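Probable porin (Pseudomonas aeruginosa, PDB 4FT6) probably forms a beta-barrel channel of the OprD porin family through which small solutes cross the bacterial outer membrane. Local coordinates at residues Ser171-Gly176 against Met279-Gly284; Glu40-Phe45 against Gly82-His87; Asn291-Arg296 against Glu346-Val351. All blocks are in the same frame, centred on the assembly; numbering follows the deposited sequence.

Interaction 1. Residues Ser171-Gly176 against Met279-Gly284; sequences SVDGRG and MLYIAG
Asp173 lays its side chain over one face of the Tyr281 ring: CB is 3.8 Å from the ring centroid and 24° off the normal, a CH-pi contact displaced toward the rim. Both residues belong to loops of the OprD-type beta barrel, one between strands 168-169 and 183-192, the other between strands 264-274 and 304-313. The carboxylate of Asp173 points the same way as the ring, and its plane is nearly parallel to it, 12° apart. With CG anti to the backbone N, the acid is carried alongside the phenol. Tyr281 OH is hydrogen-bonded to Asn297, which holds the far end of the ring.

Next to this overlap in sequence, the backbones join in a single beta bridge between Val172 and Ile282. Its evidence is a pair of hydrogen bonds, Asp173 N to Tyr281 O at 2.8 Å and Ala283 N to Ser171 O at 2.9 Å. Ala283 CB rests 3.5 Å from Ser171 OG.

Leu280 CD2 touches Val172 CG2 at 4.1 Å and also covers one face of the Arg175 guanidinium, 3.8 Å from Arg175 NH2. That same nitrogen forms a salt bridge with Asp277, so the cation is both covered by a methyl group and paired. Asp173 completes the join at the glycine: its OD2 takes the N-H of Gly284 on the anti lone pair at 3.0 Å, with a nearly straight angle of 171°.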
loop_
_atom_site.group_PDB
_atom_site.type_symbol
_atom_site.label_atom_id
_atom_site.label_comp_id
_atom_site.label_asym_id
_atom_site.label_seq_id
_atom_site.Cartn_x
_atom_site.Cartn_y
_atom_site.Cartn_z
ATOM N N SER A 171 7.749 -12.302 7.010
ATOM C CA SER A 171 8.032 -13.334 6.000
ATOM C C SER A 171 7.839 -12.680 4.634
ATOM O O SER A 171 7.450 -11.505 4.567
ATOM C CB SER A 171 7.088 -14.529 6.167
ATOM O OG SER A 171 5.777 -14.197 5.757
ATOM N N VAL A 172 8.103 -13.391 3.541
ATOM C CA VAL A 172 8.000 -12.699 2.260
ATOM C C VAL A 172 6.773 -13.116 1.495
ATOM O O VAL A 172 6.404 -14.293 1.514
ATOM C CB VAL A 172 9.302 -12.765 1.413
ATOM C CG1 VAL A 172 10.364 -13.575 2.139
ATOM C CG2 VAL A 172 9.035 -13.278 -0.000
ATOM N N ASP A 173 6.146 -12.136 0.839
ATOM C CA ASP A 173 4.865 -12.338 0.175
ATOM C C ASP A 173 4.924 -13.472 -0.826
ATOM O O ASP A 173 5.867 -13.560 -1.611
ATOM C CB ASP A 173 4.400 -11.069 -0.526
ATOM C CG ASP A 173 2.943 -11.143 -0.916
ATOM O OD1 ASP A 173 2.651 -11.652 -2.013
ATOM O OD2 ASP A 173 2.080 -10.723 -0.111
ATOM N N GLY A 174 3.935 -14.359 -0.768
ATOM C CA GLY A 174 3.845 -15.460 -1.709
ATOM C C GLY A 174 4.696 -16.663 -1.371
ATOM O O GLY A 174 4.510 -17.719 -1.964
ATOM N N ARG A 175 5.629 -16.524 -0.430
ATOM C CA ARG A 175 6.504 -17.651 -0.068
ATOM C C ARG A 175 6.149 -18.285 1.273
ATOM O O ARG A 175 5.850 -19.476 1.353
ATOM C CB ARG A 175 7.984 -17.231 -0.050
ATOM C CG ARG A 175 8.480 -16.518 -1.302
ATOM C CD ARG A 175 8.516 -17.420 -2.519
ATOM N NE ARG A 175 9.056 -16.737 -3.704
ATOM C CZ ARG A 175 10.282 -16.924 -4.195
ATOM N NH1 ARG A 175 11.106 -17.777 -3.607
ATOM N NH2 ARG A 175 10.688 -16.262 -5.276
ATOM N N GLY A 176 6.210 -17.494 2.336
ATOM C CA GLY A 176 5.986 -18.033 3.665
ATOM C C GLY A 176 6.998 -19.121 3.993
ATOM O O GLY A 176 8.011 -19.266 3.298
ATOM N N MET A 279 9.306 -10.109 -8.138
ATOM C CA MET A 279 9.436 -9.136 -7.053
ATOM C C MET A 279 9.307 -9.787 -5.667
ATOM O O MET A 279 8.409 -10.591 -5.418
ATOM C CB MET A 279 8.391 -8.040 -7.197
ATOM C CG MET A 279 8.371 -7.087 -6.038
ATOM S SD MET A 279 9.653 -5.852 -6.217
ATOM C CE MET A 279 9.541 -5.008 -4.629
ATOM N N LEU A 280 10.230 -9.436 -4.782
ATOM C CA LEU A 280 10.291 -9.968 -3.437
ATOM C C LEU A 280 9.969 -8.827 -2.471
ATOM O O LEU A 280 10.566 -7.750 -2.531
ATOM C CB LEU A 280 11.686 -10.531 -3.146
ATOM C CG LEU A 280 12.054 -11.760 -3.986
ATOM C CD1 LEU A 280 13.574 -12.000 -4.047
ATOM C CD2 LEU A 280 11.340 -12.993 -3.434
ATOM N N TYR A 281 9.004 -9.056 -1.584
ATOM C CA TYR A 281 8.577 -8.024 -0.641
ATOM C C TYR A 281 7.967 -8.643 0.605
ATOM O O TYR A 281 7.815 -9.875 0.706
ATOM C CB TYR A 281 7.617 -7.020 -1.308
ATOM C CG TYR A 281 6.428 -7.628 -2.042
ATOM C CD1 TYR A 281 6.572 -8.249 -3.282
ATOM C CD2 TYR A 281 5.150 -7.532 -1.519
ATOM C CE1 TYR A 281 5.457 -8.786 -3.959
ATOM C CE2 TYR A 281 4.045 -8.060 -2.179
ATOM C CZ TYR A 281 4.197 -8.682 -3.391
ATOM O OH TYR A 281 3.081 -9.186 -4.022
ATOM N N ILE A 282 7.603 -7.807 1.564
ATOM C CA ILE A 282 7.129 -8.374 2.815
ATOM C C ILE A 282 5.658 -8.795 2.729
ATOM O O ILE A 282 4.839 -8.140 2.065
ATOM C CB ILE A 282 7.514 -7.475 4.005
ATOM C CG1 ILE A 282 8.994 -7.708 4.289
ATOM C CG2 ILE A 282 6.710 -7.793 5.247
ATOM C CD1 ILE A 282 9.591 -6.604 5.000
ATOM N N ALA A 283 5.346 -9.936 3.333
ATOM C CA ALA A 283 4.011 -10.536 3.219
ATOM C C ALA A 283 2.897 -9.520 3.485
ATOM O O ALA A 283 2.884 -8.873 4.534
ATOM C CB ALA A 283 3.875 -11.723 4.175
ATOM N N GLY A 284 1.972 -9.378 2.535
ATOM C CA GLY A 284 0.771 -8.582 2.749
ATOM C C GLY A 284 0.979 -7.110 2.463
ATOM O O GLY A 284 0.047 -6.301 2.509
#

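Interaction 2. Residues Glu40-Phe45 against Gly82-His87; sequences EWAQGF and GLLPRH. With C8E ((hydroxyethyloxy)tri(ethyloxy)octane), chain C.
The indole of Trp41 carries a detergent tail on one face, with C8E (chain C) C7 over the ring centre and 3.5 Å from Trp41 CD2, while the carboxylate of Glu40, the neighbouring flat group, meets a methyl group of the loop, Leu84 CD1 lying 3.8 Å from Glu40 OE1. The indole is set with CG anti to the backbone N (chi1 -178°), and NE1 is hydrogen-bonded to Asn21 on the adjoining strand 14-28. Farther along the same detergent chain, C5 comes within 3.5 Å of Trp41 CE3, at the benzene side of the ring system.

Strand 37-50 is part of the wall of an OprD-family beta barrel, and its residues alternate in direction: the CB of Trp41 points away from residues 82-87, those of Glu40 and Ala42 toward them. The detergent on the indole is consistent with the Trp41 side being the lipid-facing surface, which leaves the loop between strands 58-71 and 95-107 to lie against the other surface of the wall.

Leu83 makes the central contact through one branch. Its CD1 sits 3.6 Å from Glu40 O and 4.0 Å from Ala42 CB, touching both the Glu40 carbonyl and the Ala42 methyl on the face of the strand turned toward residues 82-87. Leu84 CD2 adds a looser touch on Ala42 CB at 4.3 Å. No hydrogen bond joins the two segments directly; the polar tie goes through Ser81, whose OG bonds both Glu40 OE2 and Leu83 N. Glu40 OE1, beside the Leu84 methyl, is hydrogen-bonded to Ser74 OG.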
loop_
_atom_site.group_PDB
_atom_site.type_symbol
_atom_site.label_atom_id
_atom_site.label_comp_id
_atom_site.label_asym_id
_atom_site.label_seq_id
_atom_site.Cartn_x
_atom_site.Cartn_y
_atom_site.Cartn_z
ATOM N N GLU A 40 -18.221 -10.061 0.693
ATOM C CA GLU A 40 -18.458 -9.680 2.087
ATOM C C GLU A 40 -18.754 -8.193 2.248
ATOM O O GLU A 40 -18.484 -7.386 1.355
ATOM C CB GLU A 40 -17.285 -10.105 2.980
ATOM C CG GLU A 40 -17.177 -11.609 3.179
ATOM C CD GLU A 40 -15.977 -12.012 4.012
ATOM O OE1 GLU A 40 -16.154 -12.810 4.966
ATOM O OE2 GLU A 40 -14.857 -11.535 3.710
ATOM N N TRP A 41 -19.323 -7.847 3.394
ATOM C CA TRP A 41 -19.647 -6.465 3.706
ATOM C C TRP A 41 -19.334 -6.176 5.179
ATOM O O TRP A 41 -19.783 -6.905 6.066
ATOM C CB TRP A 41 -21.117 -6.227 3.434
ATOM C CG TRP A 41 -21.544 -4.835 3.673
ATOM C CD1 TRP A 41 -20.787 -3.711 3.533
ATOM C CD2 TRP A 41 -22.844 -4.402 4.092
ATOM N NE1 TRP A 41 -21.539 -2.601 3.836
ATOM C CE2 TRP A 41 -22.805 -2.998 4.184
ATOM C CE3 TRP A 41 -24.038 -5.067 4.394
ATOM C CZ2 TRP A 41 -23.916 -2.244 4.573
ATOM C CZ3 TRP A 41 -25.140 -4.322 4.780
ATOM C CH2 TRP A 41 -25.074 -2.925 4.867
ATOM N N ALA A 42 -18.577 -5.112 5.438
ATOM C CA ALA A 42 -18.040 -4.860 6.771
ATOM C C ALA A 42 -17.916 -3.377 7.061
ATOM O O ALA A 42 -17.809 -2.555 6.146
ATOM C CB ALA A 42 -16.677 -5.532 6.931
ATOM N N GLN A 43 -17.911 -3.046 8.348
ATOM C CA GLN A 43 -17.734 -1.674 8.791
ATOM C C GLN A 43 -16.494 -1.589 9.668
ATOM O O GLN A 43 -16.365 -2.334 10.648
ATOM C CB GLN A 43 -18.943 -1.211 9.601
ATOM C CG GLN A 43 -18.746 0.157 10.248
ATOM C CD GLN A 43 -18.642 1.244 9.202
ATOM O OE1 GLN A 43 -19.315 1.180 8.169
ATOM N NE2 GLN A 43 -17.795 2.248 9.454
ATOM N N GLY A 44 -15.590 -0.675 9.329
ATOM C CA GLY A 44 -14.354 -0.520 10.073
ATOM C C GLY A 44 -14.282 0.800 10.817
ATOM O O GLY A 44 -14.839 1.809 10.360
ATOM N N PHE A 45 -13.601 0.786 11.966
ATOM C CA PHE A 45 -13.375 1.983 12.766
ATOM C C PHE A 45 -11.887 2.144 12.985
ATOM O O PHE A 45 -11.220 1.192 13.384
ATOM C CB PHE A 45 -14.042 1.835 14.128
ATOM C CG PHE A 45 -15.528 1.644 14.056
ATOM C CD1 PHE A 45 -16.072 0.400 13.758
ATOM C CD2 PHE A 45 -16.386 2.704 14.289
ATOM C CE1 PHE A 45 -17.441 0.219 13.681
ATOM C CE2 PHE A 45 -17.763 2.530 14.219
ATOM C CZ PHE A 45 -18.288 1.284 13.916
ATOM N N GLY A 82 -10.771 -10.747 2.701
ATOM C CA GLY A 82 -9.773 -9.894 3.315
ATOM C C GLY A 82 -10.332 -8.745 4.134
ATOM O O GLY A 82 -9.568 -7.936 4.647
ATOM N N LEU A 83 -11.655 -8.662 4.260
ATOM C CA LEU A 83 -12.274 -7.653 5.128
ATOM C C LEU A 83 -12.313 -8.160 6.556
ATOM O O LEU A 83 -12.379 -7.375 7.511
ATOM C CB LEU A 83 -13.719 -7.362 4.722
ATOM C CG LEU A 83 -14.088 -7.019 3.291
ATOM C CD1 LEU A 83 -15.504 -6.477 3.236
ATOM C CD2 LEU A 83 -13.105 -6.023 2.748
ATOM N N LEU A 84 -12.300 -9.482 6.692
ATOM C CA LEU A 84 -12.508 -10.133 7.982
ATOM C C LEU A 84 -11.601 -11.348 8.122
ATOM O O LEU A 84 -11.268 -12.002 7.125
ATOM C CB LEU A 84 -13.968 -10.587 8.128
ATOM C CG LEU A 84 -15.144 -9.614 8.080
ATOM C CD1 LEU A 84 -16.421 -10.421 7.962
ATOM C CD2 LEU A 84 -15.195 -8.737 9.323
ATOM N N PRO A 85 -11.187 -11.648 9.362
ATOM C CA PRO A 85 -10.516 -12.922 9.631
ATOM C C PRO A 85 -11.475 -14.073 9.360
ATOM O O PRO A 85 -12.699 -13.893 9.358
ATOM C CB PRO A 85 -10.178 -12.845 11.128
ATOM C CG PRO A 85 -11.070 -11.776 11.677
ATOM C CD PRO A 85 -11.272 -10.796 10.561
ATOM N N ARG A 86 -10.920 -15.255 9.134
ATOM C CA ARG A 86 -11.719 -16.379 8.691
ATOM C C ARG A 86 -11.272 -17.621 9.434
ATOM O O ARG A 86 -10.098 -17.979 9.402
ATOM C CB ARG A 86 -11.540 -16.553 7.183
ATOM C CG ARG A 86 -12.452 -17.577 6.562
ATOM C CD ARG A 86 -12.213 -17.690 5.072
ATOM N NE ARG A 86 -13.233 -18.535 4.451
ATOM C CZ ARG A 86 -13.287 -18.821 3.156
ATOM N NH1 ARG A 86 -12.376 -18.334 2.328
ATOM N NH2 ARG A 86 -14.255 -19.592 2.692
ATOM N N HIS A 87 -12.213 -18.269 10.110
ATOM C CA HIS A 87 -11.914 -19.460 10.907
ATOM C C HIS A 87 -11.607 -20.664 10.019
ATOM O O HIS A 87 -11.730 -20.594 8.790
ATOM C CB HIS A 87 -13.085 -19.804 11.835
ATOM C CG HIS A 87 -13.399 -18.739 12.843
ATOM N ND1 HIS A 87 -14.691 -18.349 13.129
ATOM C CD2 HIS A 87 -12.598 -18.002 13.643
ATOM C CE1 HIS A 87 -14.670 -17.406 14.053
ATOM N NE2 HIS A 87 -13.413 -17.175 14.384
HETATM C C3 C8E C . -26.365 -8.683 1.017
HETATM C C4 C8E C . -26.440 -7.292 1.633
HETATM C C5 C8E C . -25.150 -6.518 1.379
HETATM C C6 C8E C . -25.435 -5.161 0.746
HETATM C C7 C8E C . -24.298 -4.165 0.959
HETATM C C8 C8E C . -24.507 -2.911 0.116
HETATM O O9 C8E C . -24.104 -1.755 0.824
HETATM C C10 C8E C . -22.811 -1.307 0.472
HETATM C C11 C8E C . -22.622 0.145 0.907
HETATM O O12 C8E C . -21.324 0.603 0.595
HETATM C C13 C8E C . -21.348 1.849 -0.063
#

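Interaction 3. Residues Asn291-Arg296 against Glu346-Val351; sequences NDIQVR and ERDVDV. With C8E ((hydroxyethyloxy)tri(ethyloxy)octane), chain E.
Glu346 reaches off its strand toward a loop, and each atom from CB outward meets something there. Glu346 CB lies 4.0 Å from Ile293 CD1, CG passes the same methyl group, and Glu346 CD is 3.5 Å from Ile293 CG1, the two side chains approaching tip to tip. The chain is extended beyond CG and leaves the wall of this OprD-type beta barrel with CG anti to the backbone N. The strand is 342-354; the loop, residues 291-296, lies between strands 264-274 and 304-313.

At the tip the two oxygens divide the loop's backbone N-H groups. Glu346 OE2 accepts from Val295 N at 3.1 Å with an angle of 155°, on its syn side and somewhat out of the carboxylate plane. Glu346 OE1 takes a weak bond from Arg296 N, also 3.1 Å, whose angle is only 127°. Val295 CG1 packs 3.4 Å from Glu346 OE2, so a methyl group borders the carboxylate.

Two residues along the strand, Asp348 repeats the pattern: its OD2 receives Gln294 N at 3.1 Å and 159°, again from the syn side. The same oxygen forms a salt bridge with Arg327 on strand 322-334. Between them the two acids thus bind two successive backbone amides, those of Gln294 and Val295, and a third, that of Arg296, weakly. Gln294 NE2 is hydrogen-bonded to Glu382 on strand 380-392.

Arg347 and Val349 start out from the opposite side of the strand. Val349 CG2 lies 3.8 Å above the centre of the Arg347 guanidinium, and Arg347 NH1 comes within 3.5 Å of C6 of a detergent molecule, C8E (chain E).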
loop_
_atom_site.group_PDB
_atom_site.type_symbol
_atom_site.label_atom_id
_atom_site.label_comp_id
_atom_site.label_asym_id
_atom_site.label_seq_id
_atom_site.Cartn_x
_atom_site.Cartn_y
_atom_site.Cartn_z
ATOM N N ASN A 291 2.496 -0.899 -11.882
ATOM C CA ASN A 291 1.425 -1.857 -12.138
ATOM C C ASN A 291 0.958 -2.600 -10.902
ATOM O O ASN A 291 0.402 -3.695 -11.020
ATOM C CB ASN A 291 1.845 -2.891 -13.182
ATOM C CG ASN A 291 1.668 -2.394 -14.593
ATOM O OD1 ASN A 291 0.924 -1.439 -14.843
ATOM N ND2 ASN A 291 2.352 -3.042 -15.534
ATOM N N ASP A 292 1.205 -2.042 -9.716
ATOM C CA ASP A 292 0.635 -2.633 -8.512
ATOM C C ASP A 292 -0.774 -2.078 -8.416
ATOM O O ASP A 292 -1.007 -1.029 -7.816
ATOM C CB ASP A 292 1.434 -2.285 -7.258
ATOM C CG ASP A 292 0.983 -3.078 -6.044
ATOM O OD1 ASP A 292 -0.200 -3.517 -6.007
ATOM O OD2 ASP A 292 1.814 -3.261 -5.124
ATOM N N ILE A 293 -1.715 -2.766 -9.048
ATOM C CA ILE A 293 -3.044 -2.205 -9.203
ATOM C C ILE A 293 -4.089 -3.051 -8.476
ATOM O O ILE A 293 -3.749 -3.785 -7.554
ATOM C CB ILE A 293 -3.383 -1.943 -10.700
ATOM C CG1 ILE A 293 -3.384 -3.248 -11.482
ATOM C CG2 ILE A 293 -2.383 -0.967 -11.309
ATOM C CD1 ILE A 293 -3.568 -3.060 -12.930
ATOM N N GLN A 294 -5.351 -2.951 -8.886
ATOM C CA GLN A 294 -6.456 -3.387 -8.032
ATOM C C GLN A 294 -6.401 -4.848 -7.563
ATOM O O GLN A 294 -6.539 -5.104 -6.375
ATOM C CB GLN A 294 -7.814 -3.061 -8.677
ATOM C CG GLN A 294 -8.988 -3.138 -7.701
ATOM C CD GLN A 294 -10.294 -2.699 -8.318
ATOM O OE1 GLN A 294 -10.313 -1.875 -9.237
ATOM N NE2 GLN A 294 -11.402 -3.245 -7.817
ATOM N N VAL A 295 -6.190 -5.793 -8.474
ATOM C CA VAL A 295 -6.235 -7.212 -8.104
ATOM C C VAL A 295 -4.901 -7.939 -8.283
ATOM O O VAL A 295 -4.630 -8.936 -7.612
ATOM C CB VAL A 295 -7.362 -7.981 -8.860
ATOM C CG1 VAL A 295 -8.265 -7.010 -9.635
ATOM C CG2 VAL A 295 -6.776 -9.040 -9.779
ATOM N N ARG A 296 -4.076 -7.430 -9.186
ATOM C CA ARG A 296 -2.803 -8.054 -9.519
ATOM C C ARG A 296 -1.705 -6.977 -9.628
ATOM O O ARG A 296 -1.999 -5.800 -9.911
ATOM C CB ARG A 296 -2.947 -8.818 -10.838
ATOM C CG ARG A 296 -1.761 -9.670 -11.204
ATOM C CD ARG A 296 -1.999 -10.416 -12.485
ATOM N NE ARG A 296 -0.736 -10.656 -13.176
ATOM C CZ ARG A 296 0.143 -11.579 -12.807
ATOM N NH1 ARG A 296 -0.104 -12.343 -11.751
ATOM N NH2 ARG A 296 1.269 -11.734 -13.486
ATOM N N GLU A 346 -5.281 -6.422 -17.074
ATOM C CA GLU A 346 -6.245 -5.960 -16.090
ATOM C C GLU A 346 -6.726 -4.579 -16.494
ATOM O O GLU A 346 -5.943 -3.749 -16.973
ATOM C CB GLU A 346 -5.650 -5.941 -14.671
ATOM C CG GLU A 346 -6.588 -5.384 -13.596
ATOM C CD GLU A 346 -6.013 -5.473 -12.177
ATOM O OE1 GLU A 346 -5.151 -6.351 -11.915
ATOM O OE2 GLU A 346 -6.433 -4.667 -11.309
ATOM N N ARG A 347 -8.022 -4.349 -16.308
ATOM C CA ARG A 347 -8.660 -3.082 -16.651
ATOM C C ARG A 347 -9.379 -2.616 -15.396
ATOM O O ARG A 347 -10.318 -3.277 -14.945
ATOM C CB ARG A 347 -9.675 -3.300 -17.785
ATOM C CG ARG A 347 -10.462 -2.063 -18.174
ATOM C CD ARG A 347 -11.956 -2.263 -18.025
ATOM N NE ARG A 347 -12.325 -2.366 -16.617
ATOM C CZ ARG A 347 -13.567 -2.473 -16.160
ATOM N NH1 ARG A 347 -14.597 -2.493 -16.989
ATOM N NH2 ARG A 347 -13.766 -2.561 -14.856
ATOM N N ASP A 348 -8.925 -1.502 -14.822
ATOM C CA ASP A 348 -9.504 -0.969 -13.591
ATOM C C ASP A 348 -10.317 0.264 -13.907
ATOM O O ASP A 348 -9.997 0.980 -14.844
ATOM C CB ASP A 348 -8.405 -0.560 -12.603
ATOM C CG ASP A 348 -7.633 -1.741 -12.041
ATOM O OD1 ASP A 348 -8.047 -2.898 -12.269
ATOM O OD2 ASP A 348 -6.607 -1.499 -11.356
ATOM N N VAL A 349 -11.354 0.524 -13.118
ATOM C CA VAL A 349 -12.127 1.758 -13.234
ATOM C C VAL A 349 -12.467 2.294 -11.856
ATOM O O VAL A 349 -13.008 1.573 -11.016
ATOM C CB VAL A 349 -13.427 1.567 -14.035
ATOM C CG1 VAL A 349 -14.350 2.773 -13.850
ATOM C CG2 VAL A 349 -13.114 1.362 -15.500
ATOM N N ASP A 350 -12.133 3.556 -11.623
ATOM C CA ASP A 350 -12.302 4.166 -10.312
ATOM C C ASP A 350 -13.190 5.385 -10.457
ATOM O O ASP A 350 -12.903 6.276 -11.256
ATOM C CB ASP A 350 -10.939 4.609 -9.779
ATOM C CG ASP A 350 -10.758 4.316 -8.301
ATOM O OD1 ASP A 350 -11.182 5.138 -7.454
ATOM O OD2 ASP A 350 -10.172 3.261 -7.985
ATOM N N VAL A 351 -14.284 5.428 -9.709
ATOM C CA VAL A 351 -15.078 6.646 -9.646
ATOM C C VAL A 351 -15.227 7.031 -8.188
ATOM O O VAL A 351 -15.490 6.175 -7.338
ATOM C CB VAL A 351 -16.451 6.469 -10.276
ATOM C CG1 VAL A 351 -17.201 7.787 -10.252
ATOM C CG2 VAL A 351 -16.307 5.972 -11.707
HETATM C C1 C8E E . -19.115 -5.016 -18.166
HETATM C C2 C8E E . -18.585 -3.592 -18.041
HETATM C C3 C8E E . -18.166 -3.279 -16.600
HETATM C C4 C8E E . -19.132 -2.306 -15.932
HETATM C C5 C8E E . -18.474 -0.970 -15.575
HETATM C C6 C8E E . -17.472 -0.516 -16.632
HETATM C C7 C8E E . -17.037 0.941 -16.461
HETATM C C8 C8E E . -18.192 1.925 -16.289
HETATM O O9 C8E E . -17.704 3.168 -15.822
HETATM C C10 C8E E . -17.756 4.213 -16.772
HETATM C C11 C8E E . -17.275 5.531 -16.157
HETATM O O12 C8E E . -15.869 5.521 -15.997
HETATM C C13 C8E E . -15.201 6.497 -16.773
#

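How the interactions relate
Along the chain the three contacts come in series: interaction 2, with residues 40-45 and 82-87, then interaction 1, then interaction 3. Their centres form a nearly even triangle, about 22 Å between 1 and 2, 20 Å between 1 and 3 and 21 Å between 2 and 3, and none touches another. The long loop between strands 264-274 and 304-313 serves two of them: residues 279-284 meet another loop, whereas 291-296 meet strand 342-354. The nearest atoms of interactions 1 and 3 are about 6 Å apart. Interactions 2 and 3 each join a loop to a barrel strand. Together they tie inter-strand loops to one another and to the wall, consistent with loops that shape an OprD-type pore.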